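Local coordinates for LRA-12 (Uncultured bacterium, PDB 5AEB), which hydrolyses beta-lactam antibiotics, carbapenems among them, as a class B3 metallo-beta-lactamase with two zinc ions in its active site, at residues A[110-113]-A[114-118]; A[119-122]-A[123-126]; A[211-214]-A[215-219]. One frame throughout, in Å; residues are numbered along the deposited sequence.

Contact 1: A[110-113]-A[114-118]; sequences DATV and MADGG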
ATOM      1  N   ASP A 110      -3.178   7.663 -10.411  1.00 21.05           N
ATOM      2  CA  ASP A 110      -2.857   8.512  -9.278  1.00 20.79           C
ATOM      3  C   ASP A 110      -1.708   9.478  -9.582  1.00 20.86           C
ATOM      4  O   ASP A 110      -1.304  10.254  -8.706  1.00 20.71           O
ATOM      5  CB  ASP A 110      -2.506   7.665  -8.060  1.00 20.30           C
ATOM      6  CG  ASP A 110      -3.723   7.325  -7.183  1.00 20.59           C
ATOM      7  OD1 ASP A 110      -4.833   7.896  -7.370  1.00 21.61           O
ATOM      8  OD2 ASP A 110      -3.551   6.472  -6.284  1.00 20.20           O
ATOM      9  N   ALA A 111      -1.194   9.449 -10.820  1.00 21.09           N
ATOM     10  CA  ALA A 111       0.046  10.184 -11.142  1.00 21.22           C
ATOM     11  C   ALA A 111      -0.142  11.661 -10.882  1.00 21.73           C
ATOM     12  O   ALA A 111       0.725  12.291 -10.272  1.00 21.33           O
ATOM     13  CB  ALA A 111       0.475   9.949 -12.582  1.00 21.75           C
ATOM     14  N   THR A 112      -1.295  12.175 -11.315  1.00 22.50           N
ATOM     15  CA  THR A 112      -1.677  13.578 -11.155  1.00 23.86           C
ATOM     16  C   THR A 112      -1.830  13.991  -9.690  1.00 23.83           C
ATOM     17  O   THR A 112      -1.223  14.988  -9.259  1.00 24.28           O
ATOM     18  CB  THR A 112      -2.973  13.902 -11.945  1.00 24.87           C
ATOM     19  OG1 THR A 112      -2.728  13.651 -13.331  1.00 25.40           O
ATOM     20  CG2 THR A 112      -3.356  15.401 -11.827  1.00 25.94           C
ATOM     21  N   VAL A 113      -2.636  13.252  -8.932  1.00 23.46           N
ATOM     22  CA  VAL A 113      -2.780  13.533  -7.515  1.00 23.82           C
ATOM     23  C   VAL A 113      -1.395  13.528  -6.850  1.00 23.26           C
ATOM     24  O   VAL A 113      -1.111  14.372  -6.017  1.00 23.31           O
ATOM     25  CB  VAL A 113      -3.725  12.531  -6.829  1.00 24.11           C
ATOM     26  CG1 VAL A 113      -3.660  12.672  -5.321  1.00 24.42           C
ATOM     27  CG2 VAL A 113      -5.159  12.750  -7.299  1.00 25.42           C
ATOM     28  N   MET A 114      -0.525  12.601  -7.262  1.00 22.71           N
ATOM     29  CA  MET A 114       0.803  12.490  -6.658  1.00 22.81           C
ATOM     30  C   MET A 114       1.669  13.703  -6.966  1.00 22.68           C
ATOM     31  O   MET A 114       2.340  14.223  -6.079  1.00 22.25           O
ATOM     32  CB  MET A 114       1.520  11.219  -7.111  1.00 22.79           C
ATOM     33  CG  MET A 114       1.082   9.994  -6.346  1.00 23.30           C
ATOM     34  SD  MET A 114       1.693   8.445  -7.050  1.00 25.86           S
ATOM     35  CE  MET A 114       3.448   8.507  -6.668  1.00 23.59           C
ATOM     36  N   ALA A 115       1.633  14.130  -8.224  1.00 23.15           N
ATOM     37  CA  ALA A 115       2.370  15.289  -8.691  1.00 23.84           C
ATOM     38  C   ALA A 115       1.894  16.593  -8.019  1.00 24.83           C
ATOM     39  O   ALA A 115       2.681  17.542  -7.892  1.00 25.64           O
ATOM     40  CB  ALA A 115       2.285  15.382 -10.214  1.00 23.84           C
ATOM     41  N   ASP A 116       0.638  16.655  -7.571  1.00 25.41           N
ATOM     42  CA  ASP A 116       0.185  17.869  -6.834  1.00 26.93           C
ATOM     43  C   ASP A 116       0.009  17.690  -5.328  1.00 26.66           C
ATOM     44  O   ASP A 116      -0.586  18.542  -4.672  1.00 27.49           O
ATOM     45  CB  ASP A 116      -1.076  18.509  -7.444  1.00 28.15           C
ATOM     46  CG  ASP A 116      -2.292  17.592  -7.384  1.00 28.85           C
ATOM     47  OD1 ASP A 116      -2.521  16.892  -6.347  1.00 28.78           O
ATOM     48  OD2 ASP A 116      -3.039  17.573  -8.394  1.00 30.14           O
ATOM     49  N   GLY A 117       0.516  16.590  -4.786  1.00 25.86           N
ATOM     50  CA  GLY A 117       0.434  16.372  -3.344  1.00 26.11           C
ATOM     51  C   GLY A 117      -0.973  16.232  -2.770  1.00 26.85           C
ATOM     52  O   GLY A 117      -1.186  16.479  -1.570  1.00 27.33           O
ATOM     53  N   GLY A 118      -1.934  15.831  -3.605  1.00 27.22           N
ATOM     54  CA  GLY A 118      -3.294  15.526  -3.127  1.00 28.40           C
ATOM     55  C   GLY A 118      -4.282  16.679  -3.243  1.00 30.54           C
ATOM     56  O   GLY A 118      -5.444  16.545  -2.869  1.00 31.34           O
TER
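M114 meets D110 first through the backbone: M114 N gives its hydrogen to D110 O at 2.9 Å, nearly along the C=O axis. Its side chain then runs back past the same carbonyl, with CG 3.4 Å from D110 O. A115 takes the next helical rung, A115 N to A111 O, while its methyl rests against that carbonyl oxygen. D116 N still reaches T112 O at 3.0 Å, although the backbone at D116 has already departed from the helix, and its link to V113 O is weak. The D116 side chain folds back over the helix end. Its CG sits between the backbone N and the carbonyl carbon (chi1 63°), which carries OD1 to within 2.9 Å of V113 O, a pair of acceptors rather than a bond. The carboxylate finds donors instead in S120 OG, bonded to OD2, and weakly in G118 N, at OD1. G117, with positive phi, is the C-prime residue of a Schellman motif: G117 N returns to M114 O at 3.3 Å and G118 N to V113 O at 2.9 Å. The V113 methyl CG1, anti to the backbone N (chi1 169°), lies 3.6 Å from G118 CA, so an apolar touch accompanies the closing bond. This short helix belongs to a beta-alpha-beta unit of the alpha-beta-beta-alpha fold of metallo-beta-lactamases. Just ahead of A111, D110, bonded through OD2 to T162 OG1 and A85 N, sits close to the zinc ligand Q84; M114 packs on L104 and A106 of strand 103-107, and after the cap the chain heads for strand 138-140.

Contact 2: A[119-122]-A[123-126]; sequences SSDY and AFGG
D121 OD1 accepts two backbone N-H groups from the residues that follow it. A123 N approaches at 2.6 Å, nearly in line with the CG-OD1 bond, whereas F124 N comes from well above the carboxylate plane, 57° out of it, at 2.9 Å. With CG anti to the backbone N (chi1 -176°), the acid is laid across the bend where both donors gather, and the two bonds hold OD1 over the bend. An aspartate oxygen bonded to the N-H two residues on is the signature of an Asx turn, here extended by the bond to F124 N. Farther from the bend, G126 N bonds to S119 O at 2.8 Å with a fairly straight N-H...O angle of 163°; a weak, bent bond joins G125 N to D121 O. The chain thus doubles back in the irregular loop between helix 111-115 and strand 138-140, and the D121 side chain comes next to that of the zinc ligand H86. G125 CA passes 3.2 Å from S119 O, where the two arms lie close together. Around this polar core, the A123 methyl sits between two aromatic rings: CB makes a CH-pi contact over one face of Y122, 4.1 Å from the ring centroid and offset toward the rim, and also lies above the centre of the F124 ring. Y122 reaches farther out, its OH bonded to H161 O and its ring edge-to-face with Y201, while F124 touches M130 and V190.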
ATOM      1  N   SER A 119      -3.828  17.816  -3.764  1.00 31.76           N
ATOM      2  CA  SER A 119      -4.705  18.976  -3.933  1.00 33.73           C
ATOM      3  C   SER A 119      -5.784  18.799  -5.021  1.00 34.51           C
ATOM      4  O   SER A 119      -6.783  19.503  -5.008  1.00 36.62           O
ATOM      5  CB  SER A 119      -3.892  20.263  -4.173  1.00 33.93           C
ATOM      6  OG  SER A 119      -3.611  20.421  -5.540  1.00 32.80           O
ATOM      7  N   SER A 120      -5.574  17.896  -5.970  1.00 33.74           N
ATOM      8  CA  SER A 120      -6.656  17.523  -6.883  1.00 33.83           C
ATOM      9  C   SER A 120      -7.376  16.215  -6.444  1.00 33.36           C
ATOM     10  O   SER A 120      -8.159  15.641  -7.219  1.00 32.74           O
ATOM     11  CB  SER A 120      -6.131  17.378  -8.298  1.00 33.48           C
ATOM     12  OG  SER A 120      -5.306  16.230  -8.420  1.00 32.97           O
ATOM     13  N   ASP A 121      -7.110  15.751  -5.220  1.00 32.19           N
ATOM     14  CA  ASP A 121      -7.795  14.563  -4.698  1.00 32.99           C
ATOM     15  C   ASP A 121      -9.331  14.709  -4.819  1.00 33.76           C
ATOM     16  O   ASP A 121      -9.889  15.694  -4.349  1.00 34.50           O
ATOM     17  CB  ASP A 121      -7.381  14.302  -3.239  1.00 33.14           C
ATOM     18  CG  ASP A 121      -7.995  13.011  -2.662  1.00 34.05           C
ATOM     19  OD1 ASP A 121      -9.232  12.869  -2.674  1.00 34.40           O
ATOM     20  OD2 ASP A 121      -7.240  12.138  -2.170  1.00 33.79           O
ATOM     21  N   TYR A 122     -10.003  13.731  -5.423  1.00 33.57           N
ATOM     22  CA  TYR A 122     -11.470  13.822  -5.599  1.00 35.31           C
ATOM     23  C   TYR A 122     -12.226  14.047  -4.275  1.00 36.31           C
ATOM     24  O   TYR A 122     -13.268  14.678  -4.266  1.00 37.81           O
ATOM     25  CB  TYR A 122     -12.061  12.613  -6.361  1.00 34.68           C
ATOM     26  CG  TYR A 122     -12.190  11.325  -5.535  1.00 34.00           C
ATOM     27  CD1 TYR A 122     -11.128  10.410  -5.453  1.00 32.43           C
ATOM     28  CD2 TYR A 122     -13.376  11.025  -4.843  1.00 34.49           C
ATOM     29  CE1 TYR A 122     -11.237   9.240  -4.705  1.00 32.13           C
ATOM     30  CE2 TYR A 122     -13.497   9.859  -4.098  1.00 34.22           C
ATOM     31  CZ  TYR A 122     -12.418   8.959  -4.029  1.00 32.92           C
ATOM     32  OH  TYR A 122     -12.528   7.793  -3.277  1.00 32.02           O
ATOM     33  N   ALA A 123     -11.679  13.550  -3.173  1.00 36.22           N
ATOM     34  CA  ALA A 123     -12.368  13.572  -1.883  1.00 38.52           C
ATOM     35  C   ALA A 123     -11.845  14.650  -0.953  1.00 40.19           C
ATOM     36  O   ALA A 123     -12.611  15.235  -0.179  1.00 41.81           O
ATOM     37  CB  ALA A 123     -12.311  12.207  -1.207  1.00 36.90           C
ATOM     38  N   PHE A 124     -10.550  14.924  -1.031  1.00 40.44           N
ATOM     39  CA  PHE A 124      -9.937  15.869  -0.111  1.00 42.47           C
ATOM     40  C   PHE A 124      -9.195  16.984  -0.811  1.00 42.30           C
ATOM     41  O   PHE A 124      -8.431  17.694  -0.180  1.00 42.42           O
ATOM     42  CB  PHE A 124      -8.993  15.136   0.836  1.00 43.70           C
ATOM     43  CG  PHE A 124      -9.646  14.020   1.583  1.00 45.87           C
ATOM     44  CD1 PHE A 124     -10.694  14.284   2.468  1.00 47.59           C
ATOM     45  CD2 PHE A 124      -9.235  12.707   1.391  1.00 45.57           C
ATOM     46  CE1 PHE A 124     -11.310  13.256   3.153  1.00 48.60           C
ATOM     47  CE2 PHE A 124      -9.842  11.674   2.082  1.00 46.07           C
ATOM     48  CZ  PHE A 124     -10.879  11.952   2.967  1.00 47.43           C
ATOM     49  N   GLY A 125      -9.432  17.135  -2.106  1.00 41.90           N
ATOM     50  CA  GLY A 125      -8.770  18.162  -2.880  1.00 43.32           C
ATOM     51  C   GLY A 125      -9.227  19.555  -2.519  1.00 46.08           C
ATOM     52  O   GLY A 125      -9.930  19.765  -1.512  1.00 46.12           O
ATOM     53  N   GLY A 126      -8.800  20.511  -3.339  1.00 47.30           N
ATOM     54  CA  GLY A 126      -9.240  21.902  -3.215  1.00 50.70           C
ATOM     55  C   GLY A 126      -8.719  22.714  -2.040  1.00 51.49           C
ATOM     56  O   GLY A 126      -8.880  23.923  -2.038  1.00 54.14           O
TER

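Contact 3: A[211-214]-A[215-219]; sequences TLQA and MKNLS
T211 and M215, one helical turn apart, lie side by side and point the same way, with the T211 methyl CG2 3.5 Å from M215 SD. With OG1 beside the backbone N (chi1 -65°), CG2 falls anti to it and faces M215 SD. In the backbone, M215 N bonds to T211 O at 2.7 Å, with an N-H...O angle of 166°. K216 N bonds in turn to L212 O at 3.1 Å, and the aliphatic part of K216 runs alongside the same carbonyl, with CG, CD and CE each within 3.6 Å of L212 O. N217 N makes only weak bonds, to Q213 O and A214 O, and L218 CG settles 3.5 Å from A214 O. T211 OG1 has P159 O as its main partner, with D207 O also within bonding geometry, whereas R251 binds the K216 and L218 carbonyls and Y254 OH that of M215. Helix 204-216 flanks the five-stranded sheet of the alpha-beta-beta-alpha fold: M215 packs on A184 and L218, just beyond the helix, on L182 of strand 178-184, while L212 and K216 pack on helix 251-267, and the chain continues into strand 222-225, completing a beta-alpha-beta crossover.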
ATOM      1  N   THR A 211     -13.410  -3.269  -9.064  1.00 22.09           N
ATOM      2  CA  THR A 211     -12.432  -3.692  -8.064  1.00 21.33           C
ATOM      3  C   THR A 211     -12.949  -4.844  -7.195  1.00 21.63           C
ATOM      4  O   THR A 211     -12.273  -5.861  -7.057  1.00 21.29           O
ATOM      5  CB  THR A 211     -11.928  -2.502  -7.228  1.00 20.41           C
ATOM      6  OG1 THR A 211     -11.211  -1.610  -8.089  1.00 20.15           O
ATOM      7  CG2 THR A 211     -10.983  -2.952  -6.113  1.00 19.71           C
ATOM      8  N   LEU A 212     -14.129  -4.669  -6.600  1.00 22.25           N
ATOM      9  CA  LEU A 212     -14.742  -5.711  -5.765  1.00 23.27           C
ATOM     10  C   LEU A 212     -14.784  -7.090  -6.464  1.00 24.39           C
ATOM     11  O   LEU A 212     -14.317  -8.099  -5.909  1.00 24.27           O
ATOM     12  CB  LEU A 212     -16.140  -5.286  -5.316  1.00 23.65           C
ATOM     13  CG  LEU A 212     -16.071  -4.161  -4.300  1.00 23.17           C
ATOM     14  CD1 LEU A 212     -17.355  -3.368  -4.350  1.00 23.88           C
ATOM     15  CD2 LEU A 212     -15.789  -4.716  -2.899  1.00 23.06           C
ATOM     16  N   GLN A 213     -15.303  -7.110  -7.688  1.00 25.62           N
ATOM     17  CA  GLN A 213     -15.314  -8.308  -8.518  1.00 27.21           C
ATOM     18  C   GLN A 213     -13.888  -8.873  -8.807  1.00 26.10           C
ATOM     19  O   GLN A 213     -13.626 -10.060  -8.586  1.00 26.10           O
ATOM     20  CB  GLN A 213     -16.079  -7.999  -9.817  1.00 29.98           C
ATOM     21  CG  GLN A 213     -15.916  -9.045 -10.902  1.00 33.73           C
ATOM     22  CD  GLN A 213     -16.915 -10.177 -10.791  1.00 37.51           C
ATOM     23  OE1 GLN A 213     -16.811 -11.177 -11.519  1.00 41.43           O
ATOM     24  NE2 GLN A 213     -17.906 -10.029  -9.884  1.00 38.33           N
ATOM     25  N   ALA A 214     -12.975  -8.017  -9.278  1.00 24.75           N
ATOM     26  CA  ALA A 214     -11.604  -8.424  -9.552  1.00 23.95           C
ATOM     27  C   ALA A 214     -10.902  -8.987  -8.296  1.00 22.98           C
ATOM     28  O   ALA A 214     -10.217 -10.005  -8.367  1.00 23.17           O
ATOM     29  CB  ALA A 214     -10.807  -7.261 -10.123  1.00 23.09           C
ATOM     30  N   MET A 215     -11.066  -8.322  -7.165  1.00 22.09           N
ATOM     31  CA  MET A 215     -10.400  -8.783  -5.906  1.00 21.51           C
ATOM     32  C   MET A 215     -10.917 -10.100  -5.343  1.00 21.70           C
ATOM     33  O   MET A 215     -10.129 -10.890  -4.791  1.00 21.44           O
ATOM     34  CB  MET A 215     -10.366  -7.692  -4.828  1.00 20.51           C
ATOM     35  CG  MET A 215      -9.357  -6.580  -5.151  1.00 20.02           C
ATOM     36  SD  MET A 215      -9.370  -5.225  -3.963  1.00 19.35           S
ATOM     37  CE  MET A 215      -8.083  -5.853  -2.877  1.00 19.01           C
ATOM     38  N   LYS A 216     -12.225 -10.320  -5.426  1.00 22.55           N
ATOM     39  CA  LYS A 216     -12.830 -11.589  -4.994  1.00 23.19           C
ATOM     40  C   LYS A 216     -12.216 -12.772  -5.748  1.00 23.17           C
ATOM     41  O   LYS A 216     -12.024 -13.853  -5.169  1.00 23.13           O
ATOM     42  CB  LYS A 216     -14.360 -11.603  -5.155  1.00 24.66           C
ATOM     43  CG  LYS A 216     -15.114 -10.804  -4.082  1.00 25.63           C
ATOM     44  CD  LYS A 216     -16.524 -10.403  -4.529  1.00 27.31           C
ATOM     45  CE  LYS A 216     -17.037  -9.160  -3.785  1.00 28.04           C
ATOM     46  NZ  LYS A 216     -18.173  -9.496  -2.877  1.00 29.77           N
ATOM     47  N   ASN A 217     -11.894 -12.572  -7.022  1.00 22.92           N
ATOM     48  CA  ASN A 217     -11.398 -13.675  -7.855  1.00 23.26           C
ATOM     49  C   ASN A 217      -9.884 -13.921  -7.827  1.00 22.36           C
ATOM     50  O   ASN A 217      -9.409 -14.831  -8.471  1.00 22.52           O
ATOM     51  CB  ASN A 217     -11.853 -13.479  -9.301  1.00 24.45           C
ATOM     52  CG  ASN A 217     -13.362 -13.598  -9.448  1.00 25.43           C
ATOM     53  OD1 ASN A 217     -13.985 -12.823 -10.168  1.00 26.51           O
ATOM     54  ND2 ASN A 217     -13.946 -14.544  -8.745  1.00 25.34           N
ATOM     55  N   LEU A 218      -9.136 -13.074  -7.134  1.00 21.25           N
ATOM     56  CA  LEU A 218      -7.695 -13.236  -7.013  1.00 20.75           C
ATOM     57  C   LEU A 218      -7.372 -14.502  -6.185  1.00 20.85           C
ATOM     58  O   LEU A 218      -8.138 -14.857  -5.282  1.00 20.79           O
ATOM     59  CB  LEU A 218      -7.097 -12.018  -6.335  1.00 20.03           C
ATOM     60  CG  LEU A 218      -7.052 -10.746  -7.202  1.00 20.06           C
ATOM     61  CD1 LEU A 218      -6.534  -9.547  -6.437  1.00 19.42           C
ATOM     62  CD2 LEU A 218      -6.212 -11.005  -8.448  1.00 20.27           C
ATOM     63  N   SER A 219      -6.276 -15.185  -6.510  1.00 20.70           N
ATOM     64  CA  SER A 219      -5.743 -16.222  -5.617  1.00 21.04           C
ATOM     65  C   SER A 219      -4.278 -15.994  -5.207  1.00 20.72           C
ATOM     66  O   SER A 219      -3.454 -15.485  -5.991  1.00 20.78           O
ATOM     67  CB  SER A 219      -5.957 -17.639  -6.171  1.00 21.56           C
ATOM     68  OG  SER A 219      -5.594 -17.669  -7.515  1.00 21.84           O
TER

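How the contacts relate
From the N terminus, contact 1 comes first, ending helix 111-115 after strand 103-107. Contact 2 follows at once, closing a tight bend in the loop toward strand 138-140, so the two lie in series with centres 10 Å apart. They also touch: V113 CG2 packs 3.7 Å from S120 OG, joining helix end to loop. Contact 3 comes much later, at the end of helix 204-216, with its centre about 26 Å from that of contact 1 and 27 Å from that of contact 2. None nests within or crosses another. Contacts 1 and 3 belong to crossovers of different sheets, the seven-stranded and the five-stranded one.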